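Local coordinates for protein guanylate kinase (Stenotrophomonas maltophilia, PDB 6WCT) that catalyses the ATP-dependent phosphorylation of GMP to GDP and is thereby thought to recycle GMP and, indirectly, cGMP, at residues L24-A29 / N177-V182; L43-Q48 / T190-L195; K98-Q103 / V115-D120. One frame throughout, in Å; residues are numbered along the deposited sequence.

Contact 1 (L24-A29 / N177-V182); sequences LYIVAA and NEFDYV
Phe-179 makes a small, wholly buried apolar contact with Ile-26 and Ala-28, on one face of the five-stranded parallel core sheet of the guanylate kinase fold. The two segments together bury 109 Å², more than half of it on Phe-179. Their backbones stay well apart, with 8.6 Å between the CA atoms of Ala-28 and Phe-179, so side chains alone bridge the gap.

The phenylalanine reaches across because its CG stands anti to its own carbonyl carbon (chi1 -69°), which sends the ring toward strand 24-28. The CE2-CZ side of the ring does the touching. The CB of Ala-28 is 3.5 Å from CE2 and 3.6 Å from CZ of Phe-179, so the methyl is shared almost evenly between these two carbons. Ile-26 comes from a different direction: its CG2 branch lies close to the ring plane, at the edge, and approaches CE2 of Phe-179 to 4.2 Å. Two residues apart on one strand, Ile-26 and Ala-28 present their side chains to the same side, while the intervening Val-27 points away.

Ala-28 immediately precedes Ala-29, a residue of the GMP site, and its side chain lies about 6 Å from the bound nucleotide at the nearest atoms. Phe-138 meets the Phe-179 ring edge-to-face and Arg-128 adds a cation-pi contact, while Phe-179 O accepts a hydrogen bond from Arg-206 of the second subunit. Strand 135-140 separates strands 24-28 and 181-184 in the sheet, and helix 121-130 packs on both partners, Ala-124 touching Ile-26 as well as Phe-179.

Contact 2 (L43-Q48 / T190-L195); sequences LARDPQ and TAVDEL
Arg-45 and Asp-193 form a salt bridge between two helices, NH1 of the arginine donating to OD1 of the aspartate over 2.8 Å with an N-H...O angle of 170°. The acceptor sits in the guanidinium plane, and the bond meets OD1 nearly along the carboxylate C-O axis. Only OD1 takes part, and the two planes stand 52° apart, so the pair is neither two-pronged nor flat. A water molecule between Arg-45 NH2 and Asp-193 OD1 may add a second link, but it lies only 2.5 Å from Arg-45 NH2, too short for its placement to be trusted. The sound link is the one through NH1; a second hold on OD1 and on NH2 depends on that water.

The arginine chain runs out extended and then bends at chi3 (-64°), which turns its planar end to the neighbouring helix. Val-192 supports that end: its CG1 methyl lies over one face, off-centre toward the rim, 3.6 Å from Arg-45 NH2. Beyond this, Val-192 packs on Ala-41 and Thr-42, and Arg-45 also touches Cys-196. Asp-46, just past the helix end, forms another salt bridge, with Arg-203.

The geometry is that of a buried apolar helix-helix interface with a charged pair at its exposed margin. Here it joins helix 35-45, which follows the phosphate-binding loop as in P-loop kinases, to helix 188-203 beside the core parallel sheet.

Contact 3 (K98-Q103 / V115-D120); sequences KGTARQ and VLLEID. With 5GP (guanosine-5'-monophosphate), chain E.
Thr-100 holds OG1 anti to its carbonyl carbon (chi1 -59°), which directs the CG2 methyl at Leu-117 and the hydroxyl past Ile-119. This is the GMP-binding cleft of the guanylate kinase fold, where strand 96-101 of the small mixed sheet faces strand 114-117 of the parallel core and the residues that follow it. Direct packing between the two walls is slight, 99 Å² in all. Thr-100 CG2 lies 3.9 Å from Leu-117 CD2, and Thr-100 OG1 lies 3.8 Å from Ile-119 CG2; in both cases the side chains cross at about a right angle. The hydroxyl finds its polar partner in Glu-89 OE1, an oxygen that is also hydrogen-bonded to the nucleotide.

Next to this packing the guanine lies between the two segments. Ile-119 places CG1 between its backbone N and carbonyl carbon (chi1 64°), which turns CG2 to the base, 3.5 Å from C6 of the GMP. On the opposite face the aliphatic part of Lys-98 lies over the purine, its CB 3.6 Å from C4 of the GMP. The base is thus sandwiched between one apolar group from each wall.

From segment 115-120 the ribose receives a weak hydrogen bond, O2' of the GMP to the backbone O of Glu-118 at 3.4 Å. Asp-120, at the N-cap of helix 121-130, reads the exocyclic amine of guanine. Its OD1 also accepts from Gly-123 N. The bond from N2 of the GMP to Asp-120 OD1 measures 2.9 Å, with an N-H...O angle of 158°.

Strand 24-28 sits at the centre of the arrangement. Beside strand 114-117 it joins contact 1 to contact 3, whose centres are 13 Å apart, through backbone pairs such as Tyr-25 O with Leu-117 N at 2.8 Å. Contact 2 lies 15 Å from contact 1 and 19 Å from contact 3, centre to centre; Leu-195 meets Val-27, and Leu-43 meets Leu-116. Along the chain, contact 3 is nested within the loops closed by the other two, whereas contacts 1 and 2 interleave: each strand of contact 1 is followed by the helix that carries a segment of contact 2. The core sheet thus connects the GMP cleft with helices 35-45 and 188-203, on the face opposite contact 1.

Contact 1 (L24-A29 / N177-V182)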
loop_
_atom_site.group_PDB
_atom_site.type_symbol
_atom_site.label_atom_id
_atom_site.label_comp_id
_atom_site.label_asym_id
_atom_site.label_seq_id
_atom_site.Cartn_x
_atom_site.Cartn_y
_atom_site.Cartn_z
ATOM N N LEU A 24 -12.442 -5.534 2.018
ATOM C CA LEU A 24 -13.017 -4.638 3.005
ATOM C C LEU A 24 -11.992 -3.582 3.385
ATOM O O LEU A 24 -10.850 -3.911 3.723
ATOM C CB LEU A 24 -13.473 -5.420 4.235
ATOM C CG LEU A 24 -14.329 -4.693 5.268
ATOM C CD1 LEU A 24 -15.549 -4.031 4.589
ATOM C CD2 LEU A 24 -14.791 -5.686 6.329
ATOM N N TYR A 25 -12.387 -2.327 3.275
ATOM C CA TYR A 25 -11.551 -1.170 3.573
ATOM C C TYR A 25 -12.128 -0.425 4.761
ATOM O O TYR A 25 -13.350 -0.314 4.889
ATOM C CB TYR A 25 -11.475 -0.225 2.369
ATOM C CG TYR A 25 -10.849 -0.859 1.157
ATOM C CD1 TYR A 25 -9.471 -0.864 0.988
ATOM C CD2 TYR A 25 -11.627 -1.513 0.213
ATOM C CE1 TYR A 25 -8.889 -1.446 -0.118
ATOM C CE2 TYR A 25 -11.049 -2.112 -0.893
ATOM C CZ TYR A 25 -9.679 -2.071 -1.052
ATOM O OH TYR A 25 -9.085 -2.675 -2.139
ATOM N N ILE A 26 -11.253 0.053 5.650
ATOM C CA ILE A 26 -11.662 0.932 6.738
ATOM C C ILE A 26 -10.862 2.216 6.632
ATOM O O ILE A 26 -9.631 2.171 6.538
ATOM C CB ILE A 26 -11.456 0.299 8.127
ATOM C CG1 ILE A 26 -12.246 -0.994 8.260
ATOM C CG2 ILE A 26 -11.897 1.275 9.220
ATOM C CD1 ILE A 26 -12.127 -1.620 9.639
ATOM N N VAL A 27 -11.554 3.351 6.648
ATOM C CA VAL A 27 -10.911 4.660 6.731
ATOM C C VAL A 27 -11.450 5.329 7.993
ATOM O O VAL A 27 -12.655 5.599 8.095
ATOM C CB VAL A 27 -11.171 5.542 5.497
ATOM C CG1 VAL A 27 -10.479 6.882 5.683
ATOM C CG2 VAL A 27 -10.729 4.862 4.226
ATOM N N ALA A 28 -10.562 5.589 8.951
ATOM C CA ALA A 28 -10.942 6.204 10.206
ATOM C C ALA A 28 -10.281 7.565 10.342
ATOM O O ALA A 28 -9.188 7.802 9.824
ATOM C CB ALA A 28 -10.530 5.355 11.382
ATOM N N ALA A 29 -10.928 8.424 11.095
ATOM C CA ALA A 29 -10.468 9.782 11.334
ATOM C C ALA A 29 -11.409 10.412 12.341
ATOM O O ALA A 29 -12.613 10.126 12.308
ATOM C CB ALA A 29 -10.468 10.601 10.042
ATOM N N ASN A 177 -2.412 3.989 16.026
ATOM C CA ASN A 177 -1.398 2.968 15.800
ATOM C C ASN A 177 -1.983 1.623 15.399
ATOM O O ASN A 177 -1.227 0.756 14.960
ATOM C CB ASN A 177 -0.525 2.790 17.042
ATOM C CG ASN A 177 0.777 2.137 16.733
ATOM O OD1 ASN A 177 1.573 2.656 15.966
ATOM N ND2 ASN A 177 1.004 0.961 17.319
ATOM N N GLU A 178 -3.289 1.417 15.529
ATOM C CA GLU A 178 -3.878 0.138 15.158
ATOM C C GLU A 178 -4.079 -0.020 13.651
ATOM O O GLU A 178 -4.460 -1.109 13.203
ATOM C CB GLU A 178 -5.203 -0.040 15.904
ATOM C CG GLU A 178 -4.988 -0.109 17.402
ATOM C CD GLU A 178 -6.194 0.290 18.214
ATOM O OE1 GLU A 178 -7.303 0.322 17.654
ATOM O OE2 GLU A 178 -6.028 0.558 19.430
ATOM N N PHE A 179 -3.779 1.011 12.866
ATOM C CA PHE A 179 -4.111 1.061 11.453
ATOM C C PHE A 179 -2.882 0.829 10.575
ATOM O O PHE A 179 -1.745 1.100 10.976
ATOM C CB PHE A 179 -4.792 2.402 11.141
ATOM C CG PHE A 179 -6.171 2.516 11.759
ATOM C CD1 PHE A 179 -6.321 2.759 13.121
ATOM C CD2 PHE A 179 -7.308 2.318 11.002
ATOM C CE1 PHE A 179 -7.580 2.834 13.704
ATOM C CE2 PHE A 179 -8.587 2.394 11.580
ATOM C CZ PHE A 179 -8.718 2.644 12.929
ATOM N N ASP A 180 -3.114 0.276 9.371
ATOM C CA ASP A 180 -1.979 -0.075 8.508
ATOM C C ASP A 180 -1.318 1.164 7.910
ATOM O O ASP A 180 -0.090 1.206 7.737
ATOM C CB ASP A 180 -2.427 -0.995 7.383
ATOM C CG ASP A 180 -3.109 -2.262 7.906
ATOM O OD1 ASP A 180 -2.471 -2.978 8.704
ATOM O OD2 ASP A 180 -4.257 -2.540 7.494
ATOM N N TYR A 181 -2.116 2.156 7.552
ATOM C CA TYR A 181 -1.632 3.339 6.844
ATOM C C TYR A 181 -2.094 4.572 7.590
ATOM O O TYR A 181 -3.098 4.540 8.305
ATOM C CB TYR A 181 -2.158 3.424 5.402
ATOM C CG TYR A 181 -1.735 2.258 4.570
ATOM C CD1 TYR A 181 -0.526 2.267 3.884
ATOM C CD2 TYR A 181 -2.530 1.132 4.494
ATOM C CE1 TYR A 181 -0.129 1.169 3.130
ATOM C CE2 TYR A 181 -2.156 0.051 3.750
ATOM C CZ TYR A 181 -0.963 0.065 3.067
ATOM O OH TYR A 181 -0.617 -1.053 2.345
ATOM N N VAL A 182 -1.334 5.654 7.427
ATOM C CA VAL A 182 -1.665 6.932 8.027
ATOM C C VAL A 182 -1.531 7.974 6.935
ATOM O O VAL A 182 -0.517 8.001 6.235
ATOM C CB VAL A 182 -0.757 7.245 9.232
ATOM C CG1 VAL A 182 -1.020 8.640 9.758
ATOM C CG2 VAL A 182 -0.994 6.190 10.353
#

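Contact 2 (L43-Q48 / T190-L195)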
loop_
_atom_site.group_PDB
_atom_site.type_symbol
_atom_site.label_atom_id
_atom_site.label_comp_id
_atom_site.label_asym_id
_atom_site.label_seq_id
_atom_site.Cartn_x
_atom_site.Cartn_y
_atom_site.Cartn_z
ATOM N N LEU A 43 -13.725 7.565 -4.000
ATOM C CA LEU A 43 -14.650 6.602 -4.592
ATOM C C LEU A 43 -15.153 7.051 -5.953
ATOM O O LEU A 43 -15.344 6.213 -6.840
ATOM C CB LEU A 43 -15.822 6.338 -3.648
ATOM C CG LEU A 43 -15.335 5.760 -2.320
ATOM C CD1 LEU A 43 -16.452 5.669 -1.286
ATOM C CD2 LEU A 43 -14.641 4.434 -2.528
ATOM N N ALA A 44 -15.342 8.360 -6.154
ATOM C CA ALA A 44 -15.721 8.846 -7.476
ATOM C C ALA A 44 -14.659 8.487 -8.501
ATOM O O ALA A 44 -14.969 8.247 -9.677
ATOM C CB ALA A 44 -15.963 10.357 -7.452
ATOM N N ARG A 45 -13.392 8.518 -8.088
ATOM C CA ARG A 45 -12.289 8.129 -8.960
ATOM C C ARG A 45 -12.139 6.611 -9.052
ATOM O O ARG A 45 -11.586 6.107 -10.032
ATOM C CB ARG A 45 -10.985 8.768 -8.473
ATOM C CG ARG A 45 -9.889 8.783 -9.528
ATOM C CD ARG A 45 -8.607 9.377 -8.981
ATOM N NE ARG A 45 -8.783 10.775 -8.615
ATOM C CZ ARG A 45 -7.846 11.508 -8.027
ATOM N NH1 ARG A 45 -6.671 10.972 -7.736
ATOM N NH2 ARG A 45 -8.095 12.774 -7.726
ATOM N N ASP A 46 -12.562 5.873 -8.025
ATOM C CA ASP A 46 -12.375 4.422 -7.956
ATOM C C ASP A 46 -13.738 3.833 -7.614
ATOM O O ASP A 46 -14.009 3.479 -6.458
ATOM C CB ASP A 46 -11.327 4.036 -6.913
ATOM C CG ASP A 46 -10.856 2.606 -7.072
ATOM O OD1 ASP A 46 -11.428 1.876 -7.929
ATOM O OD2 ASP A 46 -9.928 2.216 -6.321
ATOM N N PRO A 47 -14.624 3.707 -8.604
ATOM C CA PRO A 47 -16.013 3.318 -8.320
ATOM C C PRO A 47 -16.227 1.844 -7.999
ATOM O O PRO A 47 -17.360 1.468 -7.660
ATOM C CB PRO A 47 -16.744 3.710 -9.607
ATOM C CG PRO A 47 -15.691 3.509 -10.688
ATOM C CD PRO A 47 -14.364 3.885 -10.038
ATOM N N GLN A 48 -15.211 0.986 -8.109
ATOM C CA GLN A 48 -15.462 -0.399 -7.736
ATOM C C GLN A 48 -15.552 -0.608 -6.221
ATOM O O GLN A 48 -15.693 -1.753 -5.780
ATOM C CB GLN A 48 -14.401 -1.311 -8.343
ATOM C CG GLN A 48 -13.151 -1.413 -7.548
ATOM C CD GLN A 48 -12.129 -2.274 -8.248
ATOM O OE1 GLN A 48 -11.087 -1.779 -8.664
ATOM N NE2 GLN A 48 -12.428 -3.567 -8.399
ATOM N N THR A 190 -3.771 15.987 -2.648
ATOM C CA THR A 190 -2.725 15.016 -2.350
ATOM C C THR A 190 -3.268 13.868 -1.503
ATOM O O THR A 190 -3.006 12.698 -1.799
ATOM C CB THR A 190 -1.538 15.719 -1.677
ATOM O OG1 THR A 190 -1.002 16.699 -2.587
ATOM C CG2 THR A 190 -0.453 14.744 -1.351
ATOM N N ALA A 191 -4.063 14.175 -0.472
ATOM C CA ALA A 191 -4.643 13.110 0.353
ATOM C C ALA A 191 -5.509 12.165 -0.482
ATOM O O ALA A 191 -5.501 10.947 -0.263
ATOM C CB ALA A 191 -5.465 13.713 1.499
ATOM N N VAL A 192 -6.265 12.715 -1.441
ATOM C CA VAL A 192 -7.068 11.886 -2.336
ATOM C C VAL A 192 -6.165 10.983 -3.167
ATOM O O VAL A 192 -6.384 9.767 -3.254
ATOM C CB VAL A 192 -7.967 12.778 -3.221
ATOM C CG1 VAL A 192 -8.743 11.961 -4.242
ATOM C CG2 VAL A 192 -8.948 13.558 -2.345
ATOM N N ASP A 193 -5.111 11.555 -3.758
ATOM C CA ASP A 193 -4.145 10.739 -4.492
ATOM C C ASP A 193 -3.593 9.620 -3.621
ATOM O O ASP A 193 -3.399 8.492 -4.092
ATOM C CB ASP A 193 -2.981 11.592 -4.983
ATOM C CG ASP A 193 -3.375 12.562 -6.058
ATOM O OD1 ASP A 193 -4.454 12.394 -6.667
ATOM O OD2 ASP A 193 -2.578 13.487 -6.296
ATOM N N GLU A 194 -3.293 9.932 -2.358
ATOM C CA GLU A 194 -2.670 8.955 -1.471
ATOM C C GLU A 194 -3.644 7.846 -1.095
ATOM O O GLU A 194 -3.271 6.671 -1.050
ATOM C CB GLU A 194 -2.123 9.673 -0.230
ATOM C CG GLU A 194 -0.978 10.662 -0.585
ATOM C CD GLU A 194 -0.300 11.305 0.627
ATOM O OE1 GLU A 194 -0.918 11.378 1.711
ATOM O OE2 GLU A 194 0.867 11.739 0.488
ATOM N N LEU A 195 -4.895 8.191 -0.811
ATOM C CA LEU A 195 -5.863 7.141 -0.530
ATOM C C LEU A 195 -6.100 6.298 -1.782
ATOM O O LEU A 195 -6.281 5.079 -1.691
ATOM C CB LEU A 195 -7.161 7.743 0.009
ATOM C CG LEU A 195 -8.191 6.749 0.552
ATOM C CD1 LEU A 195 -7.617 5.944 1.688
ATOM C CD2 LEU A 195 -9.511 7.398 0.930
HETATM O O HOH W 1 -6.721 14.402 -6.337
#

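Contact 3 (K98-Q103 / V115-D120)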
loop_
_atom_site.group_PDB
_atom_site.type_symbol
_atom_site.label_atom_id
_atom_site.label_comp_id
_atom_site.label_asym_id
_atom_site.label_seq_id
_atom_site.Cartn_x
_atom_site.Cartn_y
_atom_site.Cartn_z
ATOM N N LYS A 98 -23.297 3.698 17.360
ATOM C CA LYS A 98 -22.940 3.724 15.951
ATOM C C LYS A 98 -22.814 2.284 15.473
ATOM O O LYS A 98 -22.427 1.399 16.237
ATOM C CB LYS A 98 -21.624 4.478 15.709
ATOM C CG LYS A 98 -21.680 5.968 16.016
ATOM C CD LYS A 98 -21.897 6.785 14.761
ATOM C CE LYS A 98 -22.262 8.219 15.107
ATOM N NZ LYS A 98 -21.071 9.031 15.447
ATOM N N GLY A 99 -23.172 2.047 14.216
ATOM C CA GLY A 99 -23.170 0.691 13.716
ATOM C C GLY A 99 -23.257 0.514 12.213
ATOM O O GLY A 99 -23.931 1.269 11.499
ATOM N N THR A 100 -22.577 -0.521 11.734
ATOM C CA THR A 100 -22.648 -0.958 10.350
ATOM C C THR A 100 -23.629 -2.118 10.291
ATOM O O THR A 100 -23.401 -3.152 10.929
ATOM C CB THR A 100 -21.283 -1.425 9.846
ATOM O OG1 THR A 100 -20.327 -0.368 9.946
ATOM C CG2 THR A 100 -21.387 -1.885 8.411
ATOM N N ALA A 101 -24.715 -1.950 9.539
ATOM C CA ALA A 101 -25.690 -3.021 9.422
ATOM C C ALA A 101 -25.088 -4.187 8.663
ATOM O O ALA A 101 -24.352 -4.002 7.686
ATOM C CB ALA A 101 -26.963 -2.551 8.711
ATOM N N ARG A 102 -25.413 -5.395 9.130
ATOM C CA ARG A 102 -24.968 -6.614 8.476
ATOM C C ARG A 102 -25.293 -6.582 6.991
ATOM O O ARG A 102 -24.455 -6.930 6.154
ATOM C CB ARG A 102 -25.656 -7.808 9.144
ATOM C CG ARG A 102 -24.843 -9.066 9.193
ATOM C CD ARG A 102 -25.500 -10.118 10.089
ATOM N NE ARG A 102 -25.381 -9.793 11.508
ATOM C CZ ARG A 102 -24.266 -9.915 12.219
ATOM N NH1 ARG A 102 -23.154 -10.353 11.646
ATOM N NH2 ARG A 102 -24.261 -9.592 13.506
ATOM N N GLN A 103 -26.506 -6.136 6.647
ATOM C CA GLN A 103 -26.976 -6.056 5.268
ATOM C C GLN A 103 -26.170 -5.084 4.410
ATOM O O GLN A 103 -26.350 -5.078 3.187
ATOM C CB GLN A 103 -28.460 -5.661 5.249
ATOM N N VAL A 115 -16.078 -2.976 -0.231
ATOM C CA VAL A 115 -16.841 -2.138 0.683
ATOM C C VAL A 115 -15.874 -1.342 1.538
ATOM O O VAL A 115 -14.862 -1.872 2.015
ATOM C CB VAL A 115 -17.795 -2.965 1.573
ATOM C CG1 VAL A 115 -18.565 -2.042 2.519
ATOM C CG2 VAL A 115 -18.760 -3.743 0.724
ATOM N N LEU A 116 -16.178 -0.065 1.707
ATOM C CA LEU A 116 -15.418 0.842 2.552
ATOM C C LEU A 116 -16.283 1.258 3.739
ATOM O O LEU A 116 -17.430 1.667 3.550
ATOM C CB LEU A 116 -14.959 2.052 1.744
ATOM C CG LEU A 116 -14.047 3.080 2.402
ATOM C CD1 LEU A 116 -13.391 3.908 1.344
ATOM C CD2 LEU A 116 -14.839 3.998 3.343
ATOM N N LEU A 117 -15.752 1.108 4.954
ATOM C CA LEU A 117 -16.419 1.512 6.190
ATOM C C LEU A 117 -15.711 2.724 6.789
ATOM O O LEU A 117 -14.484 2.718 6.910
ATOM C CB LEU A 117 -16.421 0.372 7.214
ATOM C CG LEU A 117 -16.937 -1.001 6.775
ATOM C CD1 LEU A 117 -16.841 -2.046 7.897
ATOM C CD2 LEU A 117 -18.382 -0.915 6.207
ATOM N N GLU A 118 -16.484 3.722 7.236
ATOM C CA GLU A 118 -15.951 4.893 7.935
ATOM C C GLU A 118 -16.361 4.738 9.390
ATOM O O GLU A 118 -17.465 5.124 9.778
ATOM C CB GLU A 118 -16.484 6.194 7.342
ATOM C CG GLU A 118 -16.107 6.359 5.900
ATOM C CD GLU A 118 -16.582 7.687 5.290
ATOM O OE1 GLU A 118 -16.857 7.703 4.086
ATOM O OE2 GLU A 118 -16.707 8.693 6.012
ATOM N N ILE A 119 -15.483 4.133 10.200
ATOM C CA ILE A 119 -15.853 3.760 11.561
ATOM C C ILE A 119 -14.717 4.052 12.529
ATOM O O ILE A 119 -13.566 4.223 12.134
ATOM C CB ILE A 119 -16.249 2.276 11.632
ATOM C CG1 ILE A 119 -15.034 1.420 11.291
ATOM C CG2 ILE A 119 -17.454 1.999 10.659
ATOM C CD1 ILE A 119 -15.323 -0.090 11.279
ATOM N N ASP A 120 -15.043 4.058 13.819
ATOM C CA ASP A 120 -14.057 4.436 14.819
ATOM C C ASP A 120 -13.145 3.249 15.120
ATOM O O ASP A 120 -13.235 2.181 14.499
ATOM C CB ASP A 120 -14.740 4.944 16.088
ATOM C CG ASP A 120 -15.145 3.817 17.029
ATOM O OD1 ASP A 120 -15.633 2.789 16.523
ATOM O OD2 ASP A 120 -14.951 3.946 18.268
HETATM P P 5GP E . -19.670 11.617 14.174
HETATM O O1P 5GP E . -20.381 11.572 12.845
HETATM O O2P 5GP E . -18.972 12.939 14.493
HETATM O O3P 5GP E . -20.517 11.209 15.354
HETATM O "O5'" 5GP E . -18.558 10.502 14.146
HETATM C "C5'" 5GP E . -17.987 10.025 15.348
HETATM C "C4'" 5GP E . -17.142 8.819 15.072
HETATM O "O4'" 5GP E . -18.009 7.672 14.871
HETATM C "C3'" 5GP E . -16.280 8.927 13.800
HETATM O "O3'" 5GP E . -14.979 8.410 14.046
HETATM C "C2'" 5GP E . -16.979 7.986 12.829
HETATM O "O2'" 5GP E . -16.141 7.417 11.848
HETATM C "C1'" 5GP E . -17.520 6.939 13.783
HETATM N N9 5GP E . -18.585 6.127 13.219
HETATM C C8 5GP E . -19.410 6.475 12.182
HETATM N N7 5GP E . -20.138 5.481 11.748
HETATM C C5 5GP E . -19.782 4.416 12.560
HETATM C C6 5GP E . -20.189 3.070 12.540
HETATM O O6 5GP E . -20.986 2.561 11.756
HETATM N N1 5GP E . -19.547 2.312 13.504
HETATM C C2 5GP E . -18.611 2.792 14.387
HETATM N N2 5GP E . -18.065 1.914 15.238
HETATM N N3 5GP E . -18.221 4.062 14.414
HETATM C C4 5GP E . -18.834 4.809 13.481
#